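Local coordinates for nisin biosynthesis protein NisC (Lactococcus lactis subsp. lactis, PDB 2G0D) that catalyses thioether (lanthionine) ring formation in the maturation of the lantibiotic nisin, as a zinc-containing cyclase built on an alpha toroid, at residues Leu286-Gly291 with Asp298-Lys303; Lys303-Leu308 with Thr343-Ser348. All coordinates share one frame; numbering follows the deposited sequence.

Contact 1: Leu286-Gly291 with Asp298-Lys303; sequences LLYLYG and DYFVDK
Tyr288 and Leu289 pack against Phe300, Val301 and Lys303 where helices 281-294 and 298-314 form a helical hairpin in the alpha toroid of this cyclase. The local axes approach to 7.4 Å, and their directions differ by 147°, so the two helices run roughly antiparallel. Such a close pairing brings backbone against backbone: the CA atoms of Leu289 and Val301 are 4.8 Å apart, and Tyr288 O comes within 3.5 Å of Phe300 O, two acceptors that cannot bond to each other. Phe300 O also sits at the edge of the Tyr288 ring, near its plane.

Side-chain packing lies around this backbone approach. Val301 extends CG2 to the carbonyl oxygen of Leu289, while its CG1 faces Leu289 CD1 at 4.3 Å. The two aromatic rings meet through Tyr288 CD1 and Phe300 CD1, 4.3 Å apart, and CD2 of the Phe300 ring comes to 4.3 Å from Gly291 C.

The polar ends find partners on helix 226-242 and just beyond it. Tyr288 OH hydrogen-bonds to Glu240, and Lys303 NZ forms salt bridges with Glu240 and Glu243, so the carboxylate of Glu240 serves both sides of the hairpin. Short of these polar ends, the extended lysine side chain crosses that of Tyr288 obliquely, and Lys303 CD lies 3.8 Å from Tyr288 CE1.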
ATOM      1  N   LEU A 286      -4.907  -5.848  -8.510  1.00 28.11           N
ATOM      2  CA  LEU A 286      -5.805  -5.102  -7.602  1.00 28.17           C
ATOM      3  C   LEU A 286      -6.586  -4.005  -8.350  1.00 28.51           C
ATOM      4  O   LEU A 286      -7.784  -3.826  -8.143  1.00 28.60           O
ATOM      5  CB  LEU A 286      -5.020  -4.520  -6.402  1.00 27.60           C
ATOM      6  CG  LEU A 286      -4.432  -5.550  -5.408  1.00 26.87           C
ATOM      7  CD1 LEU A 286      -3.503  -4.898  -4.349  1.00 24.72           C
ATOM      8  CD2 LEU A 286      -5.548  -6.280  -4.749  1.00 22.68           C
ATOM      9  N   LEU A 287      -5.911  -3.281  -9.233  1.00 29.16           N
ATOM     10  CA  LEU A 287      -6.601  -2.308 -10.094  1.00 29.42           C
ATOM     11  C   LEU A 287      -7.784  -2.951 -10.836  1.00 29.28           C
ATOM     12  O   LEU A 287      -8.869  -2.393 -10.860  1.00 29.74           O
ATOM     13  CB  LEU A 287      -5.626  -1.680 -11.113  1.00 29.38           C
ATOM     14  CG  LEU A 287      -6.280  -0.775 -12.176  1.00 29.88           C
ATOM     15  CD1 LEU A 287      -6.877   0.512 -11.554  1.00 29.55           C
ATOM     16  CD2 LEU A 287      -5.279  -0.416 -13.269  1.00 29.36           C
ATOM     17  N   TYR A 288      -7.578  -4.124 -11.420  1.00 28.88           N
ATOM     18  CA  TYR A 288      -8.599  -4.727 -12.256  1.00 29.12           C
ATOM     19  C   TYR A 288      -9.735  -5.256 -11.364  1.00 29.40           C
ATOM     20  O   TYR A 288     -10.921  -5.191 -11.718  1.00 28.98           O
ATOM     21  CB  TYR A 288      -7.992  -5.851 -13.100  1.00 29.47           C
ATOM     22  CG  TYR A 288      -7.269  -5.392 -14.367  1.00 30.98           C
ATOM     23  CD1 TYR A 288      -7.925  -5.426 -15.609  1.00 31.72           C
ATOM     24  CD2 TYR A 288      -5.944  -4.929 -14.334  1.00 30.18           C
ATOM     25  CE1 TYR A 288      -7.292  -5.006 -16.790  1.00 30.17           C
ATOM     26  CE2 TYR A 288      -5.292  -4.515 -15.524  1.00 29.57           C
ATOM     27  CZ  TYR A 288      -5.980  -4.570 -16.746  1.00 31.14           C
ATOM     28  OH  TYR A 288      -5.380  -4.176 -17.930  1.00 31.29           O
ATOM     29  N   LEU A 289      -9.352  -5.760 -10.199  1.00 28.00           N
ATOM     30  CA  LEU A 289     -10.285  -6.314  -9.256  1.00 27.99           C
ATOM     31  C   LEU A 289     -11.202  -5.178  -8.792  1.00 28.23           C
ATOM     32  O   LEU A 289     -12.424  -5.251  -8.957  1.00 26.78           O
ATOM     33  CB  LEU A 289      -9.504  -6.927  -8.067  1.00 28.18           C
ATOM     34  CG  LEU A 289     -10.372  -7.438  -6.922  1.00 29.16           C
ATOM     35  CD1 LEU A 289     -11.328  -8.518  -7.497  1.00 28.36           C
ATOM     36  CD2 LEU A 289      -9.557  -7.971  -5.764  1.00 27.59           C
ATOM     37  N   TYR A 290     -10.587  -4.134  -8.217  1.00 28.05           N
ATOM     38  CA  TYR A 290     -11.299  -2.996  -7.676  1.00 28.48           C
ATOM     39  C   TYR A 290     -12.063  -2.212  -8.741  1.00 29.25           C
ATOM     40  O   TYR A 290     -13.213  -1.830  -8.518  1.00 29.37           O
ATOM     41  CB  TYR A 290     -10.348  -2.080  -6.910  1.00 28.88           C
ATOM     42  CG  TYR A 290      -9.701  -2.710  -5.661  1.00 30.07           C
ATOM     43  CD1 TYR A 290     -10.371  -3.686  -4.898  1.00 29.44           C
ATOM     44  CD2 TYR A 290      -8.454  -2.292  -5.234  1.00 27.91           C
ATOM     45  CE1 TYR A 290      -9.783  -4.240  -3.747  1.00 30.74           C
ATOM     46  CE2 TYR A 290      -7.854  -2.838  -4.097  1.00 29.52           C
ATOM     47  CZ  TYR A 290      -8.522  -3.799  -3.360  1.00 31.24           C
ATOM     48  OH  TYR A 290      -7.901  -4.335  -2.255  1.00 32.07           O
ATOM     49  N   GLY A 291     -11.423  -1.960  -9.883  1.00 29.43           N
ATOM     50  CA  GLY A 291     -12.102  -1.335 -11.048  1.00 29.74           C
ATOM     51  C   GLY A 291     -13.310  -2.140 -11.493  1.00 29.92           C
ATOM     52  O   GLY A 291     -14.412  -1.590 -11.677  1.00 30.24           O
ATOM     53  N   ASP A 298     -17.629  -7.457 -15.354  1.00 33.59           N
ATOM     54  CA  ASP A 298     -17.287  -8.851 -15.041  1.00 33.84           C
ATOM     55  C   ASP A 298     -15.972  -9.231 -15.684  1.00 33.33           C
ATOM     56  O   ASP A 298     -15.233 -10.043 -15.141  1.00 32.91           O
ATOM     57  CB  ASP A 298     -18.373  -9.839 -15.512  1.00 34.02           C
ATOM     58  CG  ASP A 298     -19.588  -9.897 -14.577  1.00 36.26           C
ATOM     59  OD1 ASP A 298     -19.479  -9.476 -13.408  1.00 35.29           O
ATOM     60  OD2 ASP A 298     -20.670 -10.371 -15.034  1.00 38.65           O
ATOM     61  N   TYR A 299     -15.715  -8.656 -16.858  1.00 32.99           N
ATOM     62  CA  TYR A 299     -14.483  -8.888 -17.604  1.00 33.14           C
ATOM     63  C   TYR A 299     -13.240  -8.454 -16.799  1.00 33.02           C
ATOM     64  O   TYR A 299     -12.273  -9.225 -16.691  1.00 33.62           O
ATOM     65  CB  TYR A 299     -14.530  -8.186 -18.978  1.00 33.02           C
ATOM     66  CG  TYR A 299     -13.173  -8.088 -19.670  1.00 33.56           C
ATOM     67  CD1 TYR A 299     -12.563  -9.221 -20.225  1.00 33.21           C
ATOM     68  CD2 TYR A 299     -12.488  -6.867 -19.740  1.00 33.32           C
ATOM     69  CE1 TYR A 299     -11.303  -9.141 -20.849  1.00 33.29           C
ATOM     70  CE2 TYR A 299     -11.240  -6.776 -20.351  1.00 32.50           C
ATOM     71  CZ  TYR A 299     -10.654  -7.916 -20.905  1.00 33.55           C
ATOM     72  OH  TYR A 299      -9.419  -7.825 -21.508  1.00 34.60           O
ATOM     73  N   PHE A 300     -13.264  -7.242 -16.245  1.00 32.26           N
ATOM     74  CA  PHE A 300     -12.158  -6.759 -15.385  1.00 32.15           C
ATOM     75  C   PHE A 300     -11.949  -7.663 -14.172  1.00 31.87           C
ATOM     76  O   PHE A 300     -10.819  -7.965 -13.819  1.00 31.68           O
ATOM     77  CB  PHE A 300     -12.401  -5.330 -14.870  1.00 32.38           C
ATOM     78  CG  PHE A 300     -12.426  -4.258 -15.948  1.00 31.97           C
ATOM     79  CD1 PHE A 300     -11.822  -4.452 -17.183  1.00 34.00           C
ATOM     80  CD2 PHE A 300     -13.003  -3.027 -15.681  1.00 32.64           C
ATOM     81  CE1 PHE A 300     -11.832  -3.450 -18.166  1.00 34.00           C
ATOM     82  CE2 PHE A 300     -13.027  -2.010 -16.648  1.00 34.07           C
ATOM     83  CZ  PHE A 300     -12.432  -2.226 -17.895  1.00 34.44           C
ATOM     84  N   VAL A 301     -13.031  -8.074 -13.511  1.00 31.64           N
ATOM     85  CA  VAL A 301     -12.883  -8.940 -12.351  1.00 32.02           C
ATOM     86  C   VAL A 301     -12.260 -10.276 -12.775  1.00 32.50           C
ATOM     87  O   VAL A 301     -11.268 -10.704 -12.189  1.00 32.40           O
ATOM     88  CB  VAL A 301     -14.214  -9.160 -11.593  1.00 32.17           C
ATOM     89  CG1 VAL A 301     -14.019 -10.179 -10.482  1.00 32.37           C
ATOM     90  CG2 VAL A 301     -14.716  -7.845 -10.987  1.00 31.77           C
ATOM     91  N   ASP A 302     -12.820 -10.901 -13.814  1.00 32.55           N
ATOM     92  CA  ASP A 302     -12.276 -12.162 -14.347  1.00 33.21           C
ATOM     93  C   ASP A 302     -10.795 -12.013 -14.799  1.00 32.01           C
ATOM     94  O   ASP A 302      -9.989 -12.916 -14.580  1.00 30.87           O
ATOM     95  CB  ASP A 302     -13.182 -12.743 -15.476  1.00 33.12           C
ATOM     96  CG  ASP A 302     -14.583 -13.179 -14.965  1.00 36.87           C
ATOM     97  OD1 ASP A 302     -14.786 -13.226 -13.723  1.00 40.38           O
ATOM     98  OD2 ASP A 302     -15.492 -13.471 -15.803  1.00 40.68           O
ATOM     99  N   LYS A 303     -10.443 -10.875 -15.400  1.00 31.41           N
ATOM    100  CA  LYS A 303      -9.047 -10.646 -15.795  1.00 30.86           C
ATOM    101  C   LYS A 303      -8.166 -10.527 -14.561  1.00 30.65           C
ATOM    102  O   LYS A 303      -7.085 -11.111 -14.527  1.00 30.42           O
ATOM    103  CB  LYS A 303      -8.880  -9.385 -16.623  1.00 30.98           C
ATOM    104  CG  LYS A 303      -7.498  -9.318 -17.272  1.00 31.92           C
ATOM    105  CD  LYS A 303      -7.448  -8.386 -18.464  1.00 33.10           C
ATOM    106  CE  LYS A 303      -6.040  -8.339 -19.025  1.00 33.54           C
ATOM    107  NZ  LYS A 303      -5.974  -7.754 -20.365  1.00 32.55           N
TER

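Contact 2: Lys303-Leu308 with Thr343-Ser348; sequences KAEKIL and TKKFDS
The Phe346 ring is sandwiched between Leu308 CD2 on one face and Lys345 CB on the other, where the turn that follows helix 327-341 packs on helix 298-314 of the toroid. CD2 makes a CH-pi contact, 3.9 Å from the Phe346 ring centroid and 19° off the normal, displaced toward the rim near CZ. Lys345 CB lies over the ring centre. At the edge, in the ring plane, the backbone Glu305 O approaches Phe346 CZ. Leu308 reaches the ring with CG anti to its backbone N, and Cys334 of helix 327-341 touches both side chains.

The loop is shaped by a type I beta turn from Lys344 to Asp347, which leads into helix 347-355 with Phe346 at the N-cap position. Overlapping its start, Thr343 forms an ST turn: its OG1 accepts the backbone N-H of Lys345 at 3.2 Å, with a fairly straight N-H...O angle of 162°.

The same hydroxyl donates to the buried carboxylate of Glu305, meeting OE1 on its syn side, 17° out of the carboxylate plane. That oxygen is also the salt-bridge partner of Lys345, whose side chain crosses the glutamate at about a right angle and bends at its last torsion to put NZ close by. The hydrogen bond from NZ is weak, but the positive charge of Lys345 would favour an ionised Glu305. Two donors thus converge on a single oxygen: Glu305 OE1 lies 2.8 Å from Thr343 OG1 and 3.2 Å from Lys345 NZ.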
ATOM      1  N   LYS A 303     -10.443 -10.875 -15.400  1.00 31.41           N
ATOM      2  CA  LYS A 303      -9.047 -10.646 -15.795  1.00 30.86           C
ATOM      3  C   LYS A 303      -8.166 -10.527 -14.561  1.00 30.65           C
ATOM      4  O   LYS A 303      -7.085 -11.111 -14.527  1.00 30.42           O
ATOM      5  CB  LYS A 303      -8.880  -9.385 -16.623  1.00 30.98           C
ATOM      6  CG  LYS A 303      -7.498  -9.318 -17.272  1.00 31.92           C
ATOM      7  CD  LYS A 303      -7.448  -8.386 -18.464  1.00 33.10           C
ATOM      8  CE  LYS A 303      -6.040  -8.339 -19.025  1.00 33.54           C
ATOM      9  NZ  LYS A 303      -5.974  -7.754 -20.365  1.00 32.55           N
ATOM     10  N   ALA A 304      -8.634  -9.788 -13.548  1.00 29.48           N
ATOM     11  CA  ALA A 304      -7.866  -9.644 -12.305  1.00 30.05           C
ATOM     12  C   ALA A 304      -7.368 -11.009 -11.817  1.00 30.24           C
ATOM     13  O   ALA A 304      -6.209 -11.156 -11.468  1.00 30.16           O
ATOM     14  CB  ALA A 304      -8.690  -8.930 -11.217  1.00 28.30           C
ATOM     15  N   GLU A 305      -8.243 -12.013 -11.821  1.00 31.23           N
ATOM     16  CA  GLU A 305      -7.866 -13.335 -11.335  1.00 32.26           C
ATOM     17  C   GLU A 305      -6.820 -14.001 -12.204  1.00 32.01           C
ATOM     18  O   GLU A 305      -5.901 -14.644 -11.700  1.00 31.62           O
ATOM     19  CB  GLU A 305      -9.082 -14.238 -11.270  1.00 32.22           C
ATOM     20  CG  GLU A 305      -9.993 -13.892 -10.159  1.00 36.39           C
ATOM     21  CD  GLU A 305     -10.838 -15.074  -9.782  1.00 41.24           C
ATOM     22  OE1 GLU A 305     -10.310 -15.994  -9.093  1.00 42.80           O
ATOM     23  OE2 GLU A 305     -12.013 -15.074 -10.196  1.00 40.32           O
ATOM     24  N   LYS A 306      -6.984 -13.855 -13.512  1.00 32.58           N
ATOM     25  CA  LYS A 306      -6.065 -14.445 -14.479  1.00 33.88           C
ATOM     26  C   LYS A 306      -4.677 -13.822 -14.311  1.00 32.75           C
ATOM     27  O   LYS A 306      -3.686 -14.538 -14.303  1.00 33.17           O
ATOM     28  CB  LYS A 306      -6.595 -14.266 -15.919  1.00 34.03           C
ATOM     29  CG  LYS A 306      -7.848 -15.098 -16.247  1.00 36.13           C
ATOM     30  CD  LYS A 306      -8.110 -15.097 -17.754  1.00 35.35           C
ATOM     31  CE  LYS A 306      -9.464 -15.664 -18.147  1.00 38.65           C
ATOM     32  NZ  LYS A 306      -9.966 -16.779 -17.287  1.00 40.64           N
ATOM     33  N   ILE A 307      -4.628 -12.498 -14.157  1.00 32.55           N
ATOM     34  CA  ILE A 307      -3.383 -11.757 -13.936  1.00 32.81           C
ATOM     35  C   ILE A 307      -2.657 -12.242 -12.668  1.00 33.09           C
ATOM     36  O   ILE A 307      -1.449 -12.456 -12.685  1.00 32.78           O
ATOM     37  CB  ILE A 307      -3.627 -10.233 -13.773  1.00 33.05           C
ATOM     38  CG1 ILE A 307      -4.175  -9.607 -15.066  1.00 33.33           C
ATOM     39  CG2 ILE A 307      -2.310  -9.499 -13.380  1.00 32.78           C
ATOM     40  CD1 ILE A 307      -4.644  -8.138 -14.848  1.00 32.67           C
ATOM     41  N   LEU A 308      -3.395 -12.405 -11.568  1.00 32.66           N
ATOM     42  CA  LEU A 308      -2.757 -12.780 -10.315  1.00 32.42           C
ATOM     43  C   LEU A 308      -2.296 -14.233 -10.414  1.00 32.56           C
ATOM     44  O   LEU A 308      -1.226 -14.593  -9.930  1.00 32.55           O
ATOM     45  CB  LEU A 308      -3.710 -12.598  -9.120  1.00 32.24           C
ATOM     46  CG  LEU A 308      -3.137 -13.005  -7.740  1.00 32.47           C
ATOM     47  CD1 LEU A 308      -1.815 -12.272  -7.444  1.00 30.53           C
ATOM     48  CD2 LEU A 308      -4.160 -12.788  -6.625  1.00 30.98           C
ATOM     49  N   THR A 343     -13.085 -17.133  -4.374  1.00 35.01           N
ATOM     50  CA  THR A 343     -12.389 -17.951  -5.354  1.00 34.38           C
ATOM     51  C   THR A 343     -11.493 -18.965  -4.655  1.00 34.69           C
ATOM     52  O   THR A 343     -10.944 -18.674  -3.604  1.00 34.58           O
ATOM     53  CB  THR A 343     -11.564 -17.094  -6.335  1.00 33.88           C
ATOM     54  OG1 THR A 343     -10.863 -17.958  -7.224  1.00 32.44           O
ATOM     55  CG2 THR A 343     -10.533 -16.207  -5.593  1.00 33.32           C
ATOM     56  N   LYS A 344     -11.345 -20.144  -5.258  1.00 35.28           N
ATOM     57  CA  LYS A 344     -10.497 -21.212  -4.730  1.00 36.09           C
ATOM     58  C   LYS A 344      -9.189 -21.311  -5.513  1.00 35.49           C
ATOM     59  O   LYS A 344      -8.320 -22.122  -5.184  1.00 35.14           O
ATOM     60  CB  LYS A 344     -11.240 -22.563  -4.772  1.00 36.21           C
ATOM     61  CG  LYS A 344     -12.328 -22.706  -3.697  1.00 37.52           C
ATOM     62  CD  LYS A 344     -13.066 -24.052  -3.796  1.00 38.55           C
ATOM     63  CE  LYS A 344     -12.299 -25.191  -3.083  1.00 41.94           C
ATOM     64  NZ  LYS A 344     -13.046 -26.508  -3.059  1.00 40.80           N
ATOM     65  N   LYS A 345      -9.043 -20.457  -6.524  1.00 35.43           N
ATOM     66  CA  LYS A 345      -7.850 -20.420  -7.403  1.00 35.34           C
ATOM     67  C   LYS A 345      -6.477 -20.340  -6.726  1.00 34.44           C
ATOM     68  O   LYS A 345      -5.481 -20.786  -7.293  1.00 34.50           O
ATOM     69  CB  LYS A 345      -7.965 -19.248  -8.381  1.00 35.78           C
ATOM     70  CG  LYS A 345      -8.940 -19.504  -9.508  1.00 40.07           C
ATOM     71  CD  LYS A 345      -8.980 -18.340 -10.491  1.00 45.17           C
ATOM     72  CE  LYS A 345     -10.213 -18.462 -11.381  1.00 49.15           C
ATOM     73  NZ  LYS A 345     -11.439 -18.669 -10.520  1.00 52.79           N
ATOM     74  N   PHE A 346      -6.410 -19.756  -5.536  1.00 33.23           N
ATOM     75  CA  PHE A 346      -5.116 -19.476  -4.917  1.00 33.28           C
ATOM     76  C   PHE A 346      -4.913 -20.318  -3.666  1.00 33.82           C
ATOM     77  O   PHE A 346      -4.004 -20.059  -2.842  1.00 33.61           O
ATOM     78  CB  PHE A 346      -4.999 -17.967  -4.634  1.00 32.83           C
ATOM     79  CG  PHE A 346      -5.381 -17.116  -5.821  1.00 32.36           C
ATOM     80  CD1 PHE A 346      -4.571 -17.091  -6.965  1.00 31.44           C
ATOM     81  CD2 PHE A 346      -6.569 -16.405  -5.829  1.00 31.38           C
ATOM     82  CE1 PHE A 346      -4.916 -16.342  -8.084  1.00 30.23           C
ATOM     83  CE2 PHE A 346      -6.929 -15.635  -6.960  1.00 31.77           C
ATOM     84  CZ  PHE A 346      -6.107 -15.617  -8.085  1.00 30.71           C
ATOM     85  N   ASP A 347      -5.795 -21.305  -3.519  1.00 33.63           N
ATOM     86  CA  ASP A 347      -5.851 -22.145  -2.332  1.00 34.26           C
ATOM     87  C   ASP A 347      -4.580 -22.931  -2.091  1.00 34.39           C
ATOM     88  O   ASP A 347      -4.109 -23.012  -0.960  1.00 34.72           O
ATOM     89  CB  ASP A 347      -7.060 -23.065  -2.384  1.00 33.89           C
ATOM     90  CG  ASP A 347      -8.332 -22.361  -1.961  1.00 35.08           C
ATOM     91  OD1 ASP A 347      -8.280 -21.153  -1.587  1.00 33.32           O
ATOM     92  OD2 ASP A 347      -9.390 -23.008  -2.023  1.00 35.46           O
ATOM     93  N   SER A 348      -4.014 -23.467  -3.161  1.00 34.84           N
ATOM     94  CA  SER A 348      -2.795 -24.253  -3.079  1.00 35.14           C
ATOM     95  C   SER A 348      -1.581 -23.436  -2.665  1.00 34.41           C
ATOM     96  O   SER A 348      -0.799 -23.869  -1.824  1.00 34.26           O
ATOM     97  CB  SER A 348      -2.547 -24.953  -4.411  1.00 35.15           C
ATOM     98  OG  SER A 348      -3.407 -26.073  -4.471  1.00 37.79           O
TER

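How the contacts relate
Along the chain the two contacts are in series. Contact 1 closes the short turn between helices 281-294 and 298-314, only six residues separating its segments. Contact 2 opens where contact 1 ends, at the shared Lys303, and closes a longer excursion of 34 residues that contains helix 327-341 before returning to helix 298-314. Neither loop nests in or crosses the other. Their centres are 11 Å apart, and the segments touch directly: Ala304 CB lies 3.4 Å from Leu289 N, and Ile307 CD1 lies 3.5 Å from Tyr288 CD2. Helix 298-314 is thereby tied to helix 281-294 and to the entry of helix 347-355.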